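Local coordinates for protein glycosyltransferase Gtf1 (Streptococcus pneumoniae, PDB 4PQG) that is a glycosyltransferase of the GT-B clan, pairing two parallel-sheet domains with an added extended antiparallel beta-sheet domain, and carries bound UDP, at residues 87-92 against 123-128; 94-99 against 134-139; 222-227 against 234-239; 252-257 against 291-296; 348-353 against 467-472. All coordinates share one frame; numbering follows the deposited sequence.

Contact 1 of 5, residues 87-92 against 123-128; sequences VTVDDV and CYLVDE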
# COMPACT_ATOMS: atom_id res chain seq x y z
N VAL A 87 9.99 22.00 -10.46
CA VAL A 87 10.54 23.24 -9.93
C VAL A 87 12.04 23.08 -9.58
O VAL A 87 12.43 22.10 -8.95
CB VAL A 87 9.73 23.69 -8.70
CG1 VAL A 87 10.42 24.82 -7.96
CG2 VAL A 87 8.33 24.11 -9.13
N THR A 88 12.85 24.06 -9.97
CA THR A 88 14.30 24.04 -9.72
C THR A 88 14.69 24.86 -8.50
O THR A 88 13.88 25.61 -7.98
CB THR A 88 15.09 24.61 -10.91
OG1 THR A 88 14.71 25.97 -11.12
CG2 THR A 88 14.85 23.81 -12.18
N VAL A 89 15.95 24.73 -8.07
CA VAL A 89 16.49 25.57 -7.00
C VAL A 89 16.29 27.07 -7.26
O VAL A 89 15.94 27.83 -6.35
CB VAL A 89 17.99 25.29 -6.75
CG1 VAL A 89 18.55 26.21 -5.67
CG2 VAL A 89 18.19 23.85 -6.33
N ASP A 90 16.51 27.48 -8.50
CA ASP A 90 16.39 28.89 -8.87
C ASP A 90 14.95 29.35 -8.78
O ASP A 90 14.68 30.45 -8.29
CB ASP A 90 16.91 29.13 -10.29
CG ASP A 90 18.41 29.00 -10.38
OD1 ASP A 90 19.11 29.50 -9.47
OD2 ASP A 90 18.89 28.37 -11.35
N ASP A 91 14.05 28.50 -9.26
CA ASP A 91 12.61 28.75 -9.12
C ASP A 91 12.23 28.90 -7.66
O ASP A 91 11.41 29.76 -7.32
CB ASP A 91 11.79 27.60 -9.70
CG ASP A 91 11.95 27.46 -11.19
OD1 ASP A 91 12.14 28.48 -11.88
OD2 ASP A 91 11.86 26.30 -11.66
N VAL A 92 12.82 28.06 -6.81
CA VAL A 92 12.55 28.08 -5.37
C VAL A 92 13.04 29.35 -4.71
O VAL A 92 12.30 29.99 -3.93
CB VAL A 92 13.17 26.85 -4.64
CG1 VAL A 92 13.22 27.08 -3.13
CG2 VAL A 92 12.37 25.61 -4.95
N CYS A 123 16.75 23.47 0.78
CA CYS A 123 16.04 22.78 -0.28
C CYS A 123 16.21 21.28 -0.15
O CYS A 123 17.32 20.77 0.10
CB CYS A 123 16.53 23.23 -1.66
SG CYS A 123 16.27 24.97 -2.04
N TYR A 124 15.11 20.57 -0.34
CA TYR A 124 15.10 19.12 -0.35
C TYR A 124 14.91 18.64 -1.77
O TYR A 124 13.82 18.73 -2.34
CB TYR A 124 14.06 18.57 0.63
CG TYR A 124 14.42 18.86 2.07
CD1 TYR A 124 15.11 17.93 2.85
CD2 TYR A 124 14.12 20.10 2.65
CE1 TYR A 124 15.46 18.21 4.17
CE2 TYR A 124 14.48 20.40 3.96
CZ TYR A 124 15.15 19.45 4.71
OH TYR A 124 15.48 19.74 6.01
N LEU A 125 16.00 18.15 -2.35
CA LEU A 125 16.06 17.78 -3.75
C LEU A 125 15.40 16.44 -4.01
O LEU A 125 15.47 15.55 -3.15
CB LEU A 125 17.52 17.73 -4.22
CG LEU A 125 18.29 19.05 -4.11
CD1 LEU A 125 19.77 18.79 -3.90
CD2 LEU A 125 18.03 19.93 -5.33
N VAL A 126 14.78 16.30 -5.18
CA VAL A 126 14.20 15.03 -5.61
C VAL A 126 15.34 14.04 -5.77
O VAL A 126 15.26 12.90 -5.30
CB VAL A 126 13.43 15.16 -6.95
CG1 VAL A 126 12.83 13.83 -7.40
CG2 VAL A 126 12.32 16.19 -6.84
N ASP A 127 16.42 14.50 -6.41
CA ASP A 127 17.55 13.67 -6.80
C ASP A 127 18.84 14.42 -6.44
O ASP A 127 19.05 15.56 -6.88
CB ASP A 127 17.46 13.42 -8.31
CG ASP A 127 18.50 12.42 -8.83
OD1 ASP A 127 19.67 12.44 -8.39
OD2 ASP A 127 18.13 11.62 -9.71
N GLU A 128 19.69 13.78 -5.63
CA GLU A 128 20.97 14.36 -5.18
C GLU A 128 21.79 14.98 -6.31
O GLU A 128 22.53 15.93 -6.09
CB GLU A 128 21.85 13.32 -4.47
CG GLU A 128 21.20 12.55 -3.33
CD GLU A 128 20.49 11.27 -3.78
OE1 GLU A 128 19.64 11.31 -4.69
OE2 GLU A 128 20.79 10.21 -3.18

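Contact 2 of 5, residues 94-99 against 134-139; sequences AYFGGE and QHAEYV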
# COMPACT_ATOMS: atom_id res chain seq x y z
N ALA A 94 13.38 32.21 -5.87
CA ALA A 94 12.56 33.35 -6.29
C ALA A 94 11.42 33.65 -5.31
O ALA A 94 10.94 34.77 -5.23
CB ALA A 94 12.00 33.11 -7.69
N TYR A 95 10.99 32.63 -4.57
CA TYR A 95 9.96 32.83 -3.54
C TYR A 95 10.52 33.55 -2.31
O TYR A 95 9.78 34.18 -1.55
CB TYR A 95 9.34 31.49 -3.13
CG TYR A 95 8.42 30.86 -4.17
CD1 TYR A 95 7.04 31.08 -4.14
CD2 TYR A 95 8.94 30.05 -5.18
CE1 TYR A 95 6.20 30.51 -5.10
CE2 TYR A 95 8.11 29.48 -6.15
CZ TYR A 95 6.74 29.70 -6.10
OH TYR A 95 5.91 29.11 -7.04
N PHE A 96 11.83 33.46 -2.11
CA PHE A 96 12.47 34.07 -0.96
C PHE A 96 13.31 35.26 -1.44
O PHE A 96 13.60 35.40 -2.63
CB PHE A 96 13.28 33.02 -0.18
CG PHE A 96 12.51 31.74 0.08
CD1 PHE A 96 11.51 31.69 1.07
CD2 PHE A 96 12.74 30.59 -0.68
CE1 PHE A 96 10.80 30.52 1.30
CE2 PHE A 96 12.02 29.42 -0.45
CZ PHE A 96 11.05 29.38 0.54
N GLY A 97 13.67 36.15 -0.53
CA GLY A 97 14.49 37.32 -0.90
C GLY A 97 15.83 36.92 -1.51
O GLY A 97 16.32 35.83 -1.26
N GLY A 98 16.41 37.82 -2.30
CA GLY A 98 17.66 37.54 -3.01
C GLY A 98 18.91 37.66 -2.15
O GLY A 98 18.84 37.75 -0.93
N GLU A 99 20.06 37.64 -2.82
CA GLU A 99 21.38 37.89 -2.21
C GLU A 99 22.00 36.67 -1.50
O GLU A 99 22.32 36.72 -0.31
CB GLU A 99 21.36 39.13 -1.30
CG GLU A 99 20.97 40.42 -2.00
CD GLU A 99 22.11 41.04 -2.80
OE1 GLU A 99 22.52 42.18 -2.46
OE2 GLU A 99 22.60 40.40 -3.76
N GLN A 134 11.66 19.36 -4.19
CA GLN A 134 10.38 18.78 -3.78
C GLN A 134 9.73 19.70 -2.75
O GLN A 134 8.54 19.97 -2.83
CB GLN A 134 10.60 17.34 -3.23
CG GLN A 134 9.36 16.59 -2.74
CD GLN A 134 9.01 16.91 -1.29
OE1 GLN A 134 9.91 17.11 -0.45
NE2 GLN A 134 7.71 16.95 -0.98
N HIS A 135 10.52 20.17 -1.79
CA HIS A 135 10.08 21.18 -0.82
C HIS A 135 11.24 21.95 -0.26
O HIS A 135 12.38 21.53 -0.39
CB HIS A 135 9.20 20.56 0.28
CG HIS A 135 9.95 19.85 1.37
ND1 HIS A 135 10.35 18.57 1.26
CD2 HIS A 135 10.31 20.26 2.65
CE1 HIS A 135 10.95 18.19 2.40
NE2 HIS A 135 10.92 19.22 3.25
N ALA A 136 10.94 23.11 0.35
CA ALA A 136 11.96 24.04 0.85
C ALA A 136 11.52 24.61 2.18
O ALA A 136 10.32 24.79 2.41
CB ALA A 136 12.19 25.17 -0.14
N GLU A 137 12.50 24.90 3.03
CA GLU A 137 12.27 25.42 4.38
C GLU A 137 12.94 26.78 4.56
O GLU A 137 14.12 26.93 4.24
CB GLU A 137 12.80 24.41 5.41
CG GLU A 137 12.20 23.01 5.19
CD GLU A 137 12.46 22.04 6.31
OE1 GLU A 137 13.31 22.34 7.17
OE2 GLU A 137 11.83 20.95 6.31
N TYR A 138 12.18 27.75 5.06
CA TYR A 138 12.72 29.10 5.31
C TYR A 138 12.91 29.36 6.78
O TYR A 138 11.97 29.28 7.56
CB TYR A 138 11.80 30.19 4.75
CG TYR A 138 12.34 31.61 4.90
CD1 TYR A 138 13.27 32.13 3.98
CD2 TYR A 138 11.91 32.44 5.95
CE1 TYR A 138 13.75 33.44 4.11
CE2 TYR A 138 12.39 33.75 6.09
CZ TYR A 138 13.30 34.24 5.17
OH TYR A 138 13.77 35.52 5.30
N VAL A 139 14.14 29.71 7.13
CA VAL A 139 14.53 29.83 8.53
C VAL A 139 15.04 31.25 8.79
O VAL A 139 15.84 31.78 8.01
CB VAL A 139 15.60 28.77 8.91
CG1 VAL A 139 15.95 28.86 10.38
CG2 VAL A 139 15.12 27.36 8.58
O HOH W 1 12.69 36.58 2.79

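Contact 3 of 5, residues 222-227 against 234-239; sequences DLVILD and QVVFEE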
# COMPACT_ATOMS: atom_id res chain seq x y z
N ASP A 222 -22.58 5.82 -10.92
CA ASP A 222 -21.21 5.75 -10.38
C ASP A 222 -21.07 4.64 -9.36
O ASP A 222 -22.06 4.22 -8.75
CB ASP A 222 -20.80 7.08 -9.75
CG ASP A 222 -20.55 8.16 -10.77
OD1 ASP A 222 -20.12 7.83 -11.90
OD2 ASP A 222 -20.78 9.33 -10.44
N LEU A 223 -19.84 4.18 -9.19
CA LEU A 223 -19.49 3.23 -8.15
C LEU A 223 -18.37 3.79 -7.25
O LEU A 223 -17.32 4.22 -7.73
CB LEU A 223 -19.03 1.90 -8.77
CG LEU A 223 -18.62 0.74 -7.84
CD1 LEU A 223 -19.69 0.38 -6.81
CD2 LEU A 223 -18.22 -0.49 -8.66
N VAL A 224 -18.61 3.76 -5.94
CA VAL A 224 -17.59 4.11 -4.95
C VAL A 224 -17.10 2.80 -4.32
O VAL A 224 -17.89 2.03 -3.77
CB VAL A 224 -18.13 5.10 -3.89
CG1 VAL A 224 -17.10 5.36 -2.80
CG2 VAL A 224 -18.54 6.41 -4.57
N ILE A 225 -15.81 2.55 -4.46
CA ILE A 225 -15.18 1.39 -3.86
C ILE A 225 -14.28 1.86 -2.72
O ILE A 225 -13.33 2.63 -2.93
CB ILE A 225 -14.36 0.59 -4.88
CG1 ILE A 225 -15.25 0.19 -6.07
CG2 ILE A 225 -13.70 -0.61 -4.22
CD1 ILE A 225 -14.53 -0.50 -7.20
N LEU A 226 -14.60 1.38 -1.53
CA LEU A 226 -13.90 1.77 -0.32
C LEU A 226 -12.87 0.73 0.13
O LEU A 226 -13.22 -0.37 0.58
CB LEU A 226 -14.93 2.02 0.77
CG LEU A 226 -14.52 2.65 2.09
CD1 LEU A 226 -13.80 3.96 1.85
CD2 LEU A 226 -15.78 2.86 2.93
N ASP A 227 -11.60 1.10 0.04
CA ASP A 227 -10.51 0.21 0.45
C ASP A 227 -10.11 0.34 1.91
O ASP A 227 -9.93 -0.67 2.62
CB ASP A 227 -9.33 0.39 -0.49
CG ASP A 227 -9.60 -0.24 -1.84
OD1 ASP A 227 -9.79 -1.48 -1.84
OD2 ASP A 227 -9.68 0.50 -2.86
N GLN A 234 -18.32 7.12 7.91
CA GLN A 234 -19.68 7.60 7.97
C GLN A 234 -20.00 8.56 6.83
O GLN A 234 -21.06 8.45 6.19
CB GLN A 234 -19.90 8.30 9.28
CG GLN A 234 -21.33 8.76 9.50
CD GLN A 234 -21.57 9.04 10.95
OE1 GLN A 234 -20.88 8.50 11.82
NE2 GLN A 234 -22.55 9.90 11.23
N VAL A 235 -19.09 9.51 6.60
CA VAL A 235 -19.24 10.53 5.55
C VAL A 235 -19.22 9.90 4.16
O VAL A 235 -20.01 10.27 3.29
CB VAL A 235 -18.14 11.61 5.68
CG1 VAL A 235 -18.16 12.53 4.49
CG2 VAL A 235 -18.33 12.40 6.98
N VAL A 236 -18.31 8.96 3.94
CA VAL A 236 -18.28 8.21 2.68
C VAL A 236 -19.59 7.41 2.46
O VAL A 236 -20.19 7.46 1.38
CB VAL A 236 -17.02 7.29 2.60
CG1 VAL A 236 -17.05 6.41 1.36
CG2 VAL A 236 -15.77 8.14 2.59
N PHE A 237 -20.03 6.70 3.50
CA PHE A 237 -21.25 5.91 3.46
C PHE A 237 -22.45 6.78 3.09
O PHE A 237 -23.20 6.45 2.16
CB PHE A 237 -21.50 5.17 4.79
CG PHE A 237 -20.92 3.77 4.85
CD1 PHE A 237 -21.69 2.70 5.33
CD2 PHE A 237 -19.62 3.51 4.42
CE1 PHE A 237 -21.18 1.41 5.37
CE2 PHE A 237 -19.10 2.21 4.47
CZ PHE A 237 -19.88 1.16 4.94
N GLU A 238 -22.58 7.91 3.78
CA GLU A 238 -23.73 8.79 3.58
C GLU A 238 -23.75 9.38 2.18
O GLU A 238 -24.78 9.33 1.49
CB GLU A 238 -23.73 9.89 4.62
CG GLU A 238 -24.18 9.42 5.99
CD GLU A 238 -24.02 10.48 7.06
OE1 GLU A 238 -23.46 11.56 6.76
OE2 GLU A 238 -24.44 10.24 8.20
N GLU A 239 -22.61 9.90 1.74
CA GLU A 239 -22.52 10.57 0.45
C GLU A 239 -22.51 9.61 -0.73
O GLU A 239 -22.79 10.02 -1.86
CB GLU A 239 -21.29 11.48 0.40
CG GLU A 239 -21.29 12.58 1.44
CD GLU A 239 -22.51 13.47 1.32
OE1 GLU A 239 -22.88 13.82 0.17
OE2 GLU A 239 -23.09 13.82 2.38

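Contact 4 of 5, residues 252-257 against 291-296; sequences EHYSEN and NEVLQE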
# COMPACT_ATOMS: atom_id res chain seq x y z
N GLU A 252 -7.85 -10.81 6.77
CA GLU A 252 -8.78 -11.55 7.64
C GLU A 252 -9.66 -10.53 8.38
O GLU A 252 -9.17 -9.48 8.78
CB GLU A 252 -7.97 -12.39 8.64
CG GLU A 252 -8.79 -13.29 9.55
CD GLU A 252 -9.62 -14.30 8.78
OE1 GLU A 252 -9.21 -15.47 8.70
OE2 GLU A 252 -10.69 -13.92 8.24
N HIS A 253 -10.95 -10.82 8.57
CA HIS A 253 -11.91 -9.76 8.88
C HIS A 253 -12.54 -9.87 10.24
O HIS A 253 -13.44 -9.08 10.57
CB HIS A 253 -13.01 -9.77 7.82
CG HIS A 253 -13.75 -11.08 7.79
ND1 HIS A 253 -13.35 -12.11 7.02
CD2 HIS A 253 -14.81 -11.53 8.56
CE1 HIS A 253 -14.14 -13.18 7.27
NE2 HIS A 253 -15.03 -12.81 8.21
N TYR A 254 -12.09 -10.82 11.04
CA TYR A 254 -12.59 -11.01 12.40
C TYR A 254 -11.48 -11.68 13.23
O TYR A 254 -10.52 -12.21 12.67
CB TYR A 254 -13.86 -11.87 12.38
CG TYR A 254 -13.58 -13.35 12.26
CD1 TYR A 254 -13.77 -14.20 13.36
CD2 TYR A 254 -13.08 -13.90 11.08
CE1 TYR A 254 -13.49 -15.56 13.27
CE2 TYR A 254 -12.78 -15.26 10.99
CZ TYR A 254 -13.00 -16.07 12.09
OH TYR A 254 -12.73 -17.42 12.01
N SER A 255 -11.61 -11.64 14.55
CA SER A 255 -10.65 -12.28 15.43
C SER A 255 -11.19 -13.59 15.95
O SER A 255 -12.16 -13.64 16.74
CB SER A 255 -10.24 -11.37 16.58
OG SER A 255 -9.64 -10.19 16.07
N GLU A 256 -10.56 -14.66 15.48
CA GLU A 256 -10.96 -16.00 15.85
C GLU A 256 -10.85 -16.23 17.35
O GLU A 256 -11.77 -16.77 17.96
CB GLU A 256 -10.13 -17.03 15.09
CG GLU A 256 -10.78 -18.39 15.08
CD GLU A 256 -10.00 -19.43 14.28
OE1 GLU A 256 -8.85 -19.15 13.87
OE2 GLU A 256 -10.55 -20.53 14.08
N ASN A 257 -9.74 -15.81 17.96
CA ASN A 257 -9.55 -16.03 19.41
C ASN A 257 -10.61 -15.35 20.29
O ASN A 257 -10.94 -15.86 21.36
CB ASN A 257 -8.13 -15.70 19.87
CG ASN A 257 -7.54 -14.50 19.15
OD1 ASN A 257 -7.43 -14.49 17.91
ND2 ASN A 257 -7.14 -13.49 19.92
N ASN A 291 -15.46 -15.51 1.38
CA ASN A 291 -16.83 -15.21 1.00
C ASN A 291 -17.82 -15.98 1.87
O ASN A 291 -18.68 -15.38 2.52
CB ASN A 291 -17.03 -15.48 -0.50
CG ASN A 291 -18.36 -14.93 -1.03
OD1 ASN A 291 -19.38 -14.99 -0.35
ND2 ASN A 291 -18.34 -14.41 -2.24
N GLU A 292 -17.66 -17.31 1.93
CA GLU A 292 -18.56 -18.18 2.69
C GLU A 292 -18.50 -17.91 4.19
O GLU A 292 -19.54 -17.87 4.87
CB GLU A 292 -18.23 -19.65 2.41
CG GLU A 292 -18.33 -20.03 0.94
CD GLU A 292 -17.65 -21.35 0.63
OE1 GLU A 292 -17.63 -22.24 1.51
OE2 GLU A 292 -17.12 -21.49 -0.50
N VAL A 293 -17.29 -17.73 4.71
CA VAL A 293 -17.09 -17.40 6.13
C VAL A 293 -17.86 -16.13 6.50
O VAL A 293 -18.66 -16.12 7.44
CB VAL A 293 -15.59 -17.24 6.47
CG1 VAL A 293 -15.41 -16.56 7.83
CG2 VAL A 293 -14.90 -18.60 6.47
N LEU A 294 -17.65 -15.08 5.73
CA LEU A 294 -18.28 -13.80 6.01
C LEU A 294 -19.80 -13.90 5.88
O LEU A 294 -20.53 -13.40 6.75
CB LEU A 294 -17.73 -12.71 5.09
CG LEU A 294 -18.15 -11.25 5.34
CD1 LEU A 294 -17.85 -10.80 6.77
CD2 LEU A 294 -17.47 -10.33 4.33
N GLN A 295 -20.27 -14.55 4.81
CA GLN A 295 -21.73 -14.72 4.64
C GLN A 295 -22.36 -15.36 5.88
O GLN A 295 -23.33 -14.83 6.44
CB GLN A 295 -22.07 -15.49 3.36
CG GLN A 295 -23.51 -15.29 2.93
CD GLN A 295 -23.74 -13.92 2.31
OE1 GLN A 295 -23.22 -13.65 1.23
NE2 GLN A 295 -24.51 -13.06 2.98
N GLU A 296 -21.80 -16.48 6.31
CA GLU A 296 -22.24 -17.17 7.52
C GLU A 296 -22.25 -16.25 8.74
O GLU A 296 -23.18 -16.30 9.55
CB GLU A 296 -21.36 -18.40 7.81
CG GLU A 296 -21.46 -19.51 6.77
CD GLU A 296 -20.44 -20.64 6.96
OE1 GLU A 296 -19.51 -20.49 7.78
OE2 GLU A 296 -20.57 -21.69 6.28

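Contact 5 of 5, residues 348-353 against 467-472; sequences KAVIEA and AKICQL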
# COMPACT_ATOMS: atom_id res chain seq x y z
N LYS A 348 15.69 -18.22 10.73
CA LYS A 348 16.14 -19.34 11.58
C LYS A 348 16.01 -20.73 10.93
O LYS A 348 16.87 -21.61 11.11
CB LYS A 348 15.44 -19.31 12.94
CG LYS A 348 15.69 -18.01 13.69
CD LYS A 348 15.31 -18.11 15.16
CE LYS A 348 15.77 -16.88 15.92
NZ LYS A 348 15.61 -17.10 17.38
N ALA A 349 14.94 -20.92 10.16
CA ALA A 349 14.74 -22.14 9.40
C ALA A 349 15.82 -22.31 8.32
O ALA A 349 16.36 -23.41 8.14
CB ALA A 349 13.36 -22.16 8.77
N VAL A 350 16.12 -21.21 7.63
CA VAL A 350 17.13 -21.22 6.57
C VAL A 350 18.53 -21.48 7.14
O VAL A 350 19.28 -22.28 6.58
CB VAL A 350 17.07 -19.96 5.67
CG1 VAL A 350 18.22 -19.92 4.67
CG2 VAL A 350 15.75 -19.93 4.92
N ILE A 351 18.87 -20.84 8.26
CA ILE A 351 20.12 -21.12 8.99
C ILE A 351 20.27 -22.61 9.29
O ILE A 351 21.36 -23.17 9.12
CB ILE A 351 20.23 -20.29 10.30
CG1 ILE A 351 20.35 -18.80 9.98
CG2 ILE A 351 21.42 -20.75 11.16
CD1 ILE A 351 20.01 -17.92 11.17
N GLU A 352 19.18 -23.24 9.70
CA GLU A 352 19.16 -24.64 10.07
C GLU A 352 19.29 -25.54 8.84
O GLU A 352 20.13 -26.46 8.82
CB GLU A 352 17.87 -24.95 10.86
CG GLU A 352 17.72 -26.36 11.38
CD GLU A 352 18.67 -26.70 12.53
OE1 GLU A 352 19.18 -25.78 13.21
OE2 GLU A 352 18.88 -27.91 12.76
N ALA A 353 18.51 -25.26 7.80
CA ALA A 353 18.55 -26.05 6.57
C ALA A 353 19.92 -25.96 5.90
O ALA A 353 20.37 -26.91 5.25
CB ALA A 353 17.46 -25.61 5.60
N ALA A 467 13.12 -28.82 7.65
CA ALA A 467 12.83 -30.17 7.15
C ALA A 467 12.15 -30.16 5.79
O ALA A 467 12.44 -30.99 4.93
CB ALA A 467 11.98 -30.94 8.16
N LYS A 468 11.23 -29.21 5.60
CA LYS A 468 10.49 -29.14 4.34
C LYS A 468 11.32 -28.62 3.17
O LYS A 468 11.22 -29.13 2.05
CB LYS A 468 9.19 -28.35 4.51
CG LYS A 468 8.07 -29.17 5.14
CD LYS A 468 7.85 -30.46 4.36
CE LYS A 468 6.74 -31.29 4.94
NZ LYS A 468 6.51 -32.50 4.11
N ILE A 469 12.14 -27.61 3.44
CA ILE A 469 13.08 -27.10 2.44
C ILE A 469 13.99 -28.24 2.01
O ILE A 469 14.09 -28.53 0.82
CB ILE A 469 13.93 -25.92 2.98
CG1 ILE A 469 13.05 -24.66 3.20
CG2 ILE A 469 15.08 -25.60 2.04
CD1 ILE A 469 13.60 -23.68 4.21
N CYS A 470 14.63 -28.89 2.99
CA CYS A 470 15.54 -30.01 2.73
C CYS A 470 14.87 -31.13 1.92
O CYS A 470 15.45 -31.61 0.96
CB CYS A 470 16.12 -30.55 4.04
SG CYS A 470 17.34 -29.44 4.77
N GLN A 471 13.64 -31.49 2.30
CA GLN A 471 12.86 -32.49 1.58
C GLN A 471 12.59 -32.16 0.11
O GLN A 471 12.61 -33.07 -0.75
CB GLN A 471 11.54 -32.77 2.31
CG GLN A 471 10.70 -33.86 1.66
CD GLN A 471 9.36 -34.04 2.33
OE1 GLN A 471 9.06 -33.38 3.32
NE2 GLN A 471 8.54 -34.93 1.79
N LEU A 472 12.36 -30.89 -0.19
CA LEU A 472 12.06 -30.46 -1.57
C LEU A 472 13.24 -30.74 -2.49
O LEU A 472 13.08 -31.22 -3.61
CB LEU A 472 11.70 -28.96 -1.61
CG LEU A 472 11.28 -28.32 -2.94
CD1 LEU A 472 10.37 -27.13 -2.65
CD2 LEU A 472 12.48 -27.88 -3.78

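Contact 1 of 5, residues 87-92 against 123-128
A chi1 of -62° turns Cys123 SG away from its own carbonyl carbon, while chi1 of 164° at Val92 sends CG1 to the side opposite the backbone N; Cys123 SG and Val92 CG1 then meet at 3.9 Å. The contact lays the first turn of helix 89-93, started by a capping box, over strand 119-125 of the large antiparallel sheet. One helical turn back, Val89 offers both branches: Val89 CG2 packs against Leu125 CD2 at 4.0 Å, and CG1 lies more loosely near Cys123 SG. All four residues are buried, and they meet through methyl groups and sulfur; the short cysteine is consistent with the helix lying this near the strand, and the longer leucine reaches across where its strand ends. Val133 of the adjacent strand 133-140 touches both valines, and Ala136 touches Val92. Thr88 suits the N-cap because its hydroxyl can accept a bond: Thr88 OG1 takes one from Asp91 N at 3.2 Å, and Asp91 OD2 in return accepts from Thr88 N at 3.0 Å.

Contact 2 of 5, residues 94-99 against 134-139
The hydroxyl of Tyr138 is hydrogen-bonded to a water, its OH 2.9 Å from the water oxygen, and that water also accepts a weak bond from Gly97 N, so a single solvent molecule bridges the two segments. The setting is the large antiparallel sheet: Tyr138 and Ala136 project from the same side of strand 133-140, and the loop leading from helix 89-93 into strand 100-106 drops Phe96 onto them. With its CG opposite the backbone N (chi1 -176°), Tyr138 runs alongside Phe96 in the reverse direction. The two ring planes are almost parallel, 7° apart, yet slid so far, with centroids separated by 5.4 Å, that they barely overlap. The nearest atoms are Phe96 CD1 and Tyr138 CD1, 3.4 Å apart, and Phe96 CE1 also meets Tyr138 CB at 3.6 Å. A phenylalanine, with no polar group to satisfy, fits this buried place, whereas tyrosine suits a partly exposed one, its ring packing inside and its OH reaching water. Val121 of strand 119-125 also touches Phe96, whose CE2 lies 4.3 Å from the small Ala136 CB. Within the loop itself, Tyr95 CB sits over the centre of one face of the Phe96 ring, 4.2 Å above its plane.

Contact 3 of 5, residues 222-227 against 234-239
Leu226 and Val236 meet tip to tip in the closely packed part of this contact: Val236 CG1 faces both leucine methyls, lying 4.1 Å from Leu226 CD1 and equally far from CD2. The tightest touch is next door, where Leu226 CD2 comes to 3.7 Å from Phe237 CE2, in the plane of the ring and at its edge. Although CB of Phe237 points away from the strand, a chi1 of -92°, off the staggered positions, swings the ring back toward Leu226. Packing is looser toward the start of the strand, where Val224 CG1 and Val236 CG1 are 4.3 Å apart. On the exposed side of the helix stand Gln234 and Glu238, polar residues suited to solvent, with Glu238 also salt-bridged to Arg210. Branched and aromatic side chains fill the 10.4 Å between the segment axes. The two elements run nearly antiparallel, as expected for the first half of the beta-alpha-beta unit 223-226, 233-240, 244-248; Ile14 of strand 10-15 touches both Val224 and Leu226, while helix 205-215 flanks the helix through Val235.

Contact 4 of 5, residues 252-257 against 291-296
His253 and Leu294 are the closest approach of the two backbones, CA to CA 8.1 Å, where an irregular loop passes beside helix 288-301. The loop is kinked at His253 and extended at Tyr254, which lets both side chains face the helix. Its bend is tied locally: Glu252 OE2 uses its anti lone pair to accept from His253 N at 3.1 Å, and the same oxygen is hydrogen-bonded to Tyr435 OH. Chi1 of 61° places the His253 ring between its backbone N and carbonyl carbon, and from there it reaches two neighbours on the helix. Val293 CG1 lies at the ring edge, close to its plane, 3.7 Å from His253 CE1, while Leu294 CD1 approaches obliquely, 3.6 Å from His253 CD2. Tyr254 CD2 lies 3.6 Å above one face of the imidazole, toward its rim, and Tyr254 CE2 is 4.3 Å from Val293 CG1. Histidine suits the place because its carbons accept apolar packing while both nitrogens find partners: ND1 pairs with Gln290 NE2 and NE2 with Gln297 OE1, which should hold the rotation of the ring. The loop follows strand 244-248 of a Rossmann-like parallel sheet, and its tie to Tyr435, with NAG about 9 Å from the His253 side chain, is consistent with a place near the interdomain cleft of the GT-B fold.

Contact 5 of 5, residues 348-353 against 467-472
Two helices of the Rossmann-like domain formed around strands 330-334 to 447-450 pack here, helix 343-353 against helix 458-474. The axes of segments 348-353 and 467-472 approach to 9.4 Å at an angle of 49°. The closest point falls at the end of the first helix, where Ala353 and Cys470 bring their CA atoms within 6.3 Å. Ala353 CB touches Cys470 SG at 3.9 Å and Ile469 CG2 at 4.3 Å. One turn earlier, Val350 CG2 lies 4.4 Å from Ile469 CD1, a light touch, so isoleucine uses both of its ends, CG2 for the alanine and CD1 for the valine. Leu406 of strand 404-406 lies against both Val350 and Ile469, setting the pair onto the sheet. Away from the interface, Lys468 NZ gives a 2.8 Å bond to Gln471 OE1 one turn on, and the lysine also makes a cation-pi contact with Tyr448. No hydrogen bond or salt bridge crosses between the two segments, so this join rests on dispersion and the burial of small apolar groups; alanine and cysteine suit it, their small size being consistent with the near approach of the backbones.

In the fold
Contacts 1 and 2 belong together: their centres are about 10 Å apart, their segments alternate along the chain, and strands 119-125 and 133-140 are neighbours in the large antiparallel sheet, so helix 89-93 and the loop after it cover one sheet in succession. The later contacts follow in series. Contacts 3 and 4, centres about 22 Å apart, lie around the seven-stranded parallel sheet, strand 223-226 being within it and helix 288-301 leading to strand 308-310. Contact 5 sits in the second parallel-sheet domain, its centre about 33 Å from that of contact 4 and 57 Å from that of contact 2. Together they sample the added sheet domain and both halves of the GT-B fold, contact 4 probably lying near the cleft.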